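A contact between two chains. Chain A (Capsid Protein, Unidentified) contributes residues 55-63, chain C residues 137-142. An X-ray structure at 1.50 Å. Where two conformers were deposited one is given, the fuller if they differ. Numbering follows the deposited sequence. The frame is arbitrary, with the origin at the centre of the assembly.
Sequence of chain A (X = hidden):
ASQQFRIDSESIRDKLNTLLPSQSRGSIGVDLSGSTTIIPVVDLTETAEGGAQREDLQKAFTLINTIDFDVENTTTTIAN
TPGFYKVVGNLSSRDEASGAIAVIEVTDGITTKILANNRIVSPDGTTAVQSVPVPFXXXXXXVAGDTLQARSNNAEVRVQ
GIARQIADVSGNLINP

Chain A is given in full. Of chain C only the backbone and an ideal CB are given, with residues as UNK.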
# COMPACT_ATOMS: atom_id res chain seq x y z
N GLU A 55 5.16 -7.39 -6.66
CA GLU A 55 3.88 -7.81 -6.08
C GLU A 55 2.64 -7.18 -6.73
O GLU A 55 1.65 -7.87 -6.98
CB GLU A 55 3.88 -7.58 -4.56
CG GLU A 55 2.66 -8.13 -3.84
CD GLU A 55 2.65 -7.85 -2.35
OE1 GLU A 55 3.69 -8.06 -1.69
OE2 GLU A 55 1.60 -7.40 -1.84
N ASP A 56 2.70 -5.89 -7.02
CA ASP A 56 1.56 -5.19 -7.60
C ASP A 56 1.22 -5.73 -8.98
O ASP A 56 0.04 -5.91 -9.31
CB ASP A 56 1.78 -3.67 -7.63
CG ASP A 56 2.96 -3.26 -8.49
OD1 ASP A 56 3.97 -4.00 -8.55
OD2 ASP A 56 2.88 -2.18 -9.12
N LEU A 57 2.25 -6.04 -9.76
CA LEU A 57 2.05 -6.63 -11.09
C LEU A 57 1.57 -8.08 -11.00
O LEU A 57 0.64 -8.48 -11.70
CB LEU A 57 3.34 -6.58 -11.91
CG LEU A 57 3.94 -5.20 -12.17
CD1 LEU A 57 5.18 -5.34 -13.04
CD2 LEU A 57 2.92 -4.25 -12.80
N GLN A 58 2.21 -8.86 -10.14
CA GLN A 58 1.91 -10.29 -10.08
C GLN A 58 0.47 -10.52 -9.62
O GLN A 58 -0.14 -11.52 -9.98
CB GLN A 58 2.90 -11.02 -9.16
CG GLN A 58 2.67 -12.54 -9.08
CD GLN A 58 1.75 -12.93 -7.93
OE1 GLN A 58 1.78 -12.31 -6.87
NE2 GLN A 58 0.94 -13.97 -8.14
N LYS A 59 -0.05 -9.60 -8.81
CA LYS A 59 -1.40 -9.74 -8.25
C LYS A 59 -2.50 -9.12 -9.13
O LYS A 59 -3.67 -9.07 -8.73
CB LYS A 59 -1.46 -9.16 -6.83
CG LYS A 59 -0.58 -9.92 -5.87
CD LYS A 59 -0.52 -9.24 -4.51
CE LYS A 59 -1.79 -9.45 -3.72
NZ LYS A 59 -1.56 -9.03 -2.30
N ALA A 60 -2.13 -8.66 -10.32
CA ALA A 60 -3.08 -7.96 -11.19
C ALA A 60 -4.30 -8.80 -11.60
O ALA A 60 -4.20 -10.00 -11.81
CB ALA A 60 -2.37 -7.43 -12.44
N PHE A 61 -5.43 -8.13 -11.74
CA PHE A 61 -6.63 -8.76 -12.28
C PHE A 61 -6.62 -8.76 -13.80
O PHE A 61 -6.20 -7.79 -14.43
CB PHE A 61 -7.88 -8.04 -11.78
CG PHE A 61 -8.12 -8.23 -10.31
CD1 PHE A 61 -8.77 -9.36 -9.84
CD2 PHE A 61 -7.69 -7.27 -9.39
CE1 PHE A 61 -9.00 -9.55 -8.48
CE2 PHE A 61 -7.92 -7.45 -8.03
CZ PHE A 61 -8.57 -8.61 -7.57
N THR A 62 -7.08 -9.86 -14.38
CA THR A 62 -7.27 -9.94 -15.83
C THR A 62 -8.68 -10.39 -16.14
O THR A 62 -9.38 -10.89 -15.26
CB THR A 62 -6.31 -10.94 -16.49
OG1 THR A 62 -6.64 -12.27 -16.06
CG2 THR A 62 -4.87 -10.63 -16.13
N LEU A 63 -9.10 -10.23 -17.38
CA LEU A 63 -10.40 -10.72 -17.80
C LEU A 63 -10.51 -12.22 -17.51
O LEU A 63 -11.54 -12.70 -17.03
CB LEU A 63 -10.60 -10.47 -19.30
CG LEU A 63 -11.94 -10.93 -19.86
CD1 LEU A 63 -13.08 -10.21 -19.16
CD2 LEU A 63 -11.99 -10.69 -21.34
N UNK C 137 -9.29 1.18 -6.63
CA UNK C 137 -7.85 1.32 -6.82
C UNK C 137 -7.38 -0.05 -7.29
O UNK C 137 -7.14 -0.95 -6.48
CB UNK C 137 -7.13 1.78 -5.55
N UNK C 138 -7.25 -0.19 -8.61
CA UNK C 138 -7.04 -1.48 -9.25
C UNK C 138 -5.75 -1.55 -10.05
O UNK C 138 -5.28 -0.56 -10.62
CB UNK C 138 -8.22 -1.80 -10.17
N UNK C 139 -5.15 -2.75 -10.09
CA UNK C 139 -4.13 -3.11 -11.06
C UNK C 139 -4.74 -4.13 -12.01
O UNK C 139 -5.21 -5.18 -11.58
CB UNK C 139 -2.87 -3.66 -10.38
N UNK C 140 -4.74 -3.80 -13.30
CA UNK C 140 -5.35 -4.62 -14.34
C UNK C 140 -4.32 -4.92 -15.42
O UNK C 140 -3.64 -4.01 -15.89
CB UNK C 140 -6.57 -3.92 -14.94
N UNK C 141 -4.21 -6.19 -15.81
CA UNK C 141 -3.37 -6.54 -16.95
C UNK C 141 -4.25 -6.84 -18.14
O UNK C 141 -5.14 -7.69 -18.05
CB UNK C 141 -2.47 -7.73 -16.63
N UNK C 142 -4.01 -6.15 -19.26
CA UNK C 142 -4.71 -6.43 -20.51
C UNK C 142 -3.79 -7.22 -21.44
O UNK C 142 -2.60 -6.93 -21.52
CB UNK C 142 -5.17 -5.13 -21.18

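A:Phe61 N donates to the carbonyl O of position 139 at 3.0 Å, and the N of position 141 donates to A:Phe61 O at 2.9 Å, both with N-H...O angles of 158°. These two bonds bracket position 140 and form a single bridge between it and A:Phe61, with the CA atoms 4.8 Å apart. Only main-chain atoms take part, so the pairing places little demand on sequence.

Position 137 has extended angles (-154/97), and its ideal CB has nothing of the chain A stretch within 5.5 Å. This contact therefore sets no preference, and polar or apolar residues would serve equally. The deposited residue is C:Asp137, whose side chain is out of reach of this stretch.

At position 138 the CA-to-CB bond points sideways and the ideal CB again has no neighbour in the stretch within 5.5 Å. The A:Phe61 ring is within range of a longer side chain, so a branched or extended apolar residue could reach it. The residue is C:Leu138 (chi1 -65°, chi2 158°). Its end comes nearer than its CB, with CD2 4.5 Å from A:Phe61 CD2, a loose apolar contact.

At position 139 the ideal CB lies 3.8 Å from A:Asp56 O and 4.3 Å from A:Ala60 CB, and the CA-to-CB bond points sideways. A:Leu57 CD2 supplies an apolar surface farther along, and the A:Asp56 carboxylate lies off to one side. A flexible, mainly apolar chain fits well; leucine, isoleucine or methionine would be reasonable, or a long basic chain because of the carboxylate. The residue is C:Met139 (t, p, p), which has 100 Å² covered by the chain A stretch, the largest area in either stretch. Its CG packs 3.6 Å from A:Ala60 CB and 3.3 Å from A:Asp56 O, its SD reaches 4.3 Å from A:Leu57 CD2, and its CE lies 4.1 Å from A:Asp56 OD2.

At position 140 CA-to-CB points away overall, although the ideal CB is 3.9 Å from A:Phe61 O. Many residues are compatible, including beta-branched ones that favour strands. It is C:Val140 (chi1 176°), with CG1 3.7 Å from A:Phe61 O; the CA-H...O contact of its CA with that A:Phe61 O, at 3.3 Å, is backbone.

At position 141 the ideal CB sits 3.8 Å from A:Thr62 CG2 and 4.2 Å from A:Ala60 CB, so an apolar base would pack well. Valine or a long chain would suit, threonine too if its methyl faces A:Thr62 CG2. The residue is C:Lys141, all t: its CB is 3.7 Å from A:Thr62 CG2, and the extended chain leads away, with NZ hydrogen-bonded elsewhere in the structure. Its carbonyl O accepts from a water at 2.8 Å, which in turn accepts from A:Leu63 N at 2.9 Å.

At position 142 CA-to-CB points away, and nothing of the stretch lies within 5.5 Å of the ideal CB, so the position is unconstrained here. It is C:Leu142, which makes no contact with the stretch.

Chain C (137-142) DLMVKL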
# COMPACT_ATOMS: atom_id res chain seq x y z
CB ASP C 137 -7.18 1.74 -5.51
CG ASP C 137 -5.72 2.15 -5.68
OD1 ASP C 137 -5.10 1.76 -6.69
OD2 ASP C 137 -5.18 2.85 -4.79
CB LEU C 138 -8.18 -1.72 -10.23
CG LEU C 138 -9.58 -1.89 -9.66
CD1 LEU C 138 -10.61 -1.59 -10.74
CD2 LEU C 138 -9.76 -3.30 -9.16
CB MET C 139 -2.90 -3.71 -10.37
CG MET C 139 -1.74 -4.05 -11.30
SD MET C 139 -0.96 -2.60 -12.05
CE MET C 139 -0.90 -1.50 -10.64
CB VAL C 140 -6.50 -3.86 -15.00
CG1 VAL C 140 -7.09 -4.66 -16.16
CG2 VAL C 140 -7.59 -3.50 -13.97
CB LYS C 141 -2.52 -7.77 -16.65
CG LYS C 141 -1.61 -8.16 -17.82
CD LYS C 141 -0.90 -9.49 -17.60
CE LYS C 141 -0.06 -9.85 -18.81
NZ LYS C 141 0.51 -11.22 -18.70
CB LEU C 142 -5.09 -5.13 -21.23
CG LEU C 142 -5.98 -4.14 -20.47
CD1 LEU C 142 -6.30 -2.94 -21.35
CD2 LEU C 142 -7.24 -4.82 -19.99
O HOH W 1 -7.24 -9.00 -19.27
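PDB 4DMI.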